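Local coordinates for protein CalS13 (Micromonospora echinospora, PDB 4ZAS) that probably acts as a pyridoxal phosphate-dependent sugar aminotransferase, and is seen with dTDP-4-keto-6-deoxyglucose bound, at residues A[82-87]-A[269-274]. Numbering follows the deposited sequence.
Sequences GTAGLH and YRFILN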
loop_
_atom_site.group_PDB
_atom_site.type_symbol
_atom_site.label_atom_id
_atom_site.label_comp_id
_atom_site.label_asym_id
_atom_site.label_seq_id
_atom_site.Cartn_x
_atom_site.Cartn_y
_atom_site.Cartn_z
ATOM N N GLY A 82 4.381 -3.809 6.161
ATOM C CA GLY A 82 5.636 -4.528 6.042
ATOM C C GLY A 82 5.906 -5.069 4.648
ATOM O O GLY A 82 7.039 -5.053 4.164
ATOM N N THR A 83 4.866 -5.572 4.000
ATOM C CA THR A 83 4.993 -6.099 2.652
ATOM C C THR A 83 5.451 -4.988 1.695
ATOM O O THR A 83 6.263 -5.214 0.789
ATOM C CB THR A 83 3.673 -6.693 2.178
ATOM O OG1 THR A 83 3.154 -7.576 3.178
ATOM C CG2 THR A 83 3.854 -7.434 0.880
ATOM N N ALA A 84 4.913 -3.784 1.890
ATOM C CA ALA A 84 5.334 -2.639 1.088
ATOM C C ALA A 84 6.795 -2.301 1.402
ATOM O O ALA A 84 7.531 -1.905 0.502
ATOM C CB ALA A 84 4.430 -1.439 1.321
ATOM N N GLY A 85 7.219 -2.460 2.662
ATOM C CA GLY A 85 8.619 -2.275 3.003
ATOM C C GLY A 85 9.496 -3.220 2.175
ATOM O O GLY A 85 10.535 -2.825 1.633
ATOM N N LEU A 86 9.056 -4.471 2.041
ATOM C CA LEU A 86 9.808 -5.445 1.261
ATOM C C LEU A 86 9.750 -5.107 -0.218
ATOM O O LEU A 86 10.756 -5.231 -0.926
ATOM C CB LEU A 86 9.295 -6.876 1.499
ATOM C CG LEU A 86 9.655 -7.459 2.869
ATOM C CD1 LEU A 86 8.685 -8.555 3.275
ATOM C CD2 LEU A 86 11.076 -7.973 2.888
ATOM N N HIS A 87 8.570 -4.714 -0.691
ATOM C CA HIS A 87 8.396 -4.337 -2.098
ATOM C C HIS A 87 9.394 -3.224 -2.455
ATOM O O HIS A 87 10.153 -3.345 -3.412
ATOM C CB HIS A 87 6.940 -3.923 -2.343
ATOM C CG HIS A 87 6.537 -3.852 -3.788
ATOM N ND1 HIS A 87 7.282 -3.203 -4.750
ATOM C CD2 HIS A 87 5.445 -4.341 -4.427
ATOM C CE1 HIS A 87 6.669 -3.297 -5.917
ATOM N NE2 HIS A 87 5.551 -3.978 -5.747
ATOM N N TYR A 269 6.640 4.593 -5.730
ATOM C CA TYR A 269 5.417 3.952 -5.297
ATOM C C TYR A 269 4.702 4.920 -4.384
ATOM O O TYR A 269 5.128 6.067 -4.222
ATOM C CB TYR A 269 5.719 2.626 -4.584
ATOM C CG TYR A 269 6.696 1.723 -5.335
ATOM C CD1 TYR A 269 8.074 1.941 -5.276
ATOM C CD2 TYR A 269 6.233 0.677 -6.140
ATOM C CE1 TYR A 269 8.950 1.141 -5.980
ATOM C CE2 TYR A 269 7.117 -0.133 -6.844
ATOM C CZ TYR A 269 8.467 0.110 -6.757
ATOM O OH TYR A 269 9.346 -0.679 -7.456
ATOM N N ARG A 270 3.619 4.457 -3.776
ATOM C CA ARG A 270 2.834 5.293 -2.883
ATOM C C ARG A 270 2.641 4.482 -1.606
ATOM O O ARG A 270 1.624 3.809 -1.409
ATOM C CB ARG A 270 1.527 5.702 -3.578
ATOM C CG ARG A 270 0.352 6.166 -2.739
ATOM C CD ARG A 270 0.638 7.341 -1.855
ATOM N NE ARG A 270 -0.596 8.101 -1.653
ATOM C CZ ARG A 270 -1.258 8.208 -0.509
ATOM N NH1 ARG A 270 -0.823 7.601 0.585
ATOM N NH2 ARG A 270 -2.363 8.933 -0.467
ATOM N N PHE A 271 3.667 4.549 -0.758
ATOM C CA PHE A 271 3.851 3.648 0.367
ATOM C C PHE A 271 3.923 4.376 1.706
ATOM O O PHE A 271 4.190 3.757 2.721
ATOM C CB PHE A 271 5.148 2.843 0.192
ATOM C CG PHE A 271 5.062 1.714 -0.813
ATOM C CD1 PHE A 271 3.839 1.231 -1.248
ATOM C CD2 PHE A 271 6.225 1.120 -1.305
ATOM C CE1 PHE A 271 3.776 0.179 -2.173
ATOM C CE2 PHE A 271 6.162 0.081 -2.226
ATOM C CZ PHE A 271 4.932 -0.386 -2.667
ATOM N N ILE A 272 3.639 5.670 1.729
ATOM C CA ILE A 272 3.803 6.440 2.955
ATOM C C ILE A 272 2.858 5.968 4.067
ATOM O O ILE A 272 1.764 5.473 3.801
ATOM C CB ILE A 272 3.625 7.941 2.666
ATOM C CG1 ILE A 272 2.269 8.213 2.024
ATOM C CG2 ILE A 272 4.711 8.418 1.724
ATOM C CD1 ILE A 272 1.817 9.644 2.166
ATOM N N LEU A 273 3.313 6.114 5.310
ATOM C CA LEU A 273 2.503 5.868 6.504
ATOM C C LEU A 273 1.854 7.176 6.890
ATOM O O LEU A 273 2.524 8.202 6.894
ATOM C CB LEU A 273 3.381 5.357 7.654
ATOM C CG LEU A 273 2.716 5.094 9.007
ATOM C CD1 LEU A 273 2.015 3.756 8.981
ATOM C CD2 LEU A 273 3.713 5.150 10.169
ATOM N N ASN A 274 0.585 7.167 7.281
ATOM C CA ASN A 274 -0.057 8.451 7.534
ATOM C C ASN A 274 0.016 8.865 8.994
ATOM O O ASN A 274 0.491 8.103 9.847
ATOM C CB ASN A 274 -1.512 8.450 7.037
ATOM C CG ASN A 274 -2.439 7.516 7.812
ATOM O OD1 ASN A 274 -2.155 7.057 8.937
ATOM N ND2 ASN A 274 -3.602 7.256 7.202
#
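Ala84 and Phe271 bring the backbones nearest, their CA atoms 6.5 Å apart, where the start of helix 82-94 meets the irregular segment 269-274, in the loop before helix 275-305; the contact illustrates how aromatic side chains can pack a loop against a helix without a hydrogen bond between them. The buried Phe271 ring is sandwiched: the Ala84 methyl sits over the centre of one face in a CH-pi contact, CB 3.8 Å from the ring centroid, while Tyr269 CB, from its own segment, lies over the other. The rim of the same ring is turned to His87. Phe271 CZ stands over one face of the imidazole, 4.0 Å from His87 CG, in an edge-to-face pair with planes at 66°. With CG anti to the backbone N (chi1 -165°), the His87 ring reaches past Phe271 to Tyr269 as well, whose CE2 lies 3.3 Å from His87 CE1 in an oblique pairing. Neighbouring residues in the same segments reach both cofactor sites: Gly82 N and Thr83 OG1 hydrogen-bond the phosphate of the pyridoxal-phosphate-modified lysine at position 222, whereas Arg270 NH2 bonds its counterpart in the second subunit. Around the cluster, Tyr269 and Phe271 also pack on Leu88 further along helix 82-94, His87 touches Ala125 of helix 121-125, and Leu86 rests on strand 189-193 of the large mixed sheet, with Asn274 capping helix 275-305.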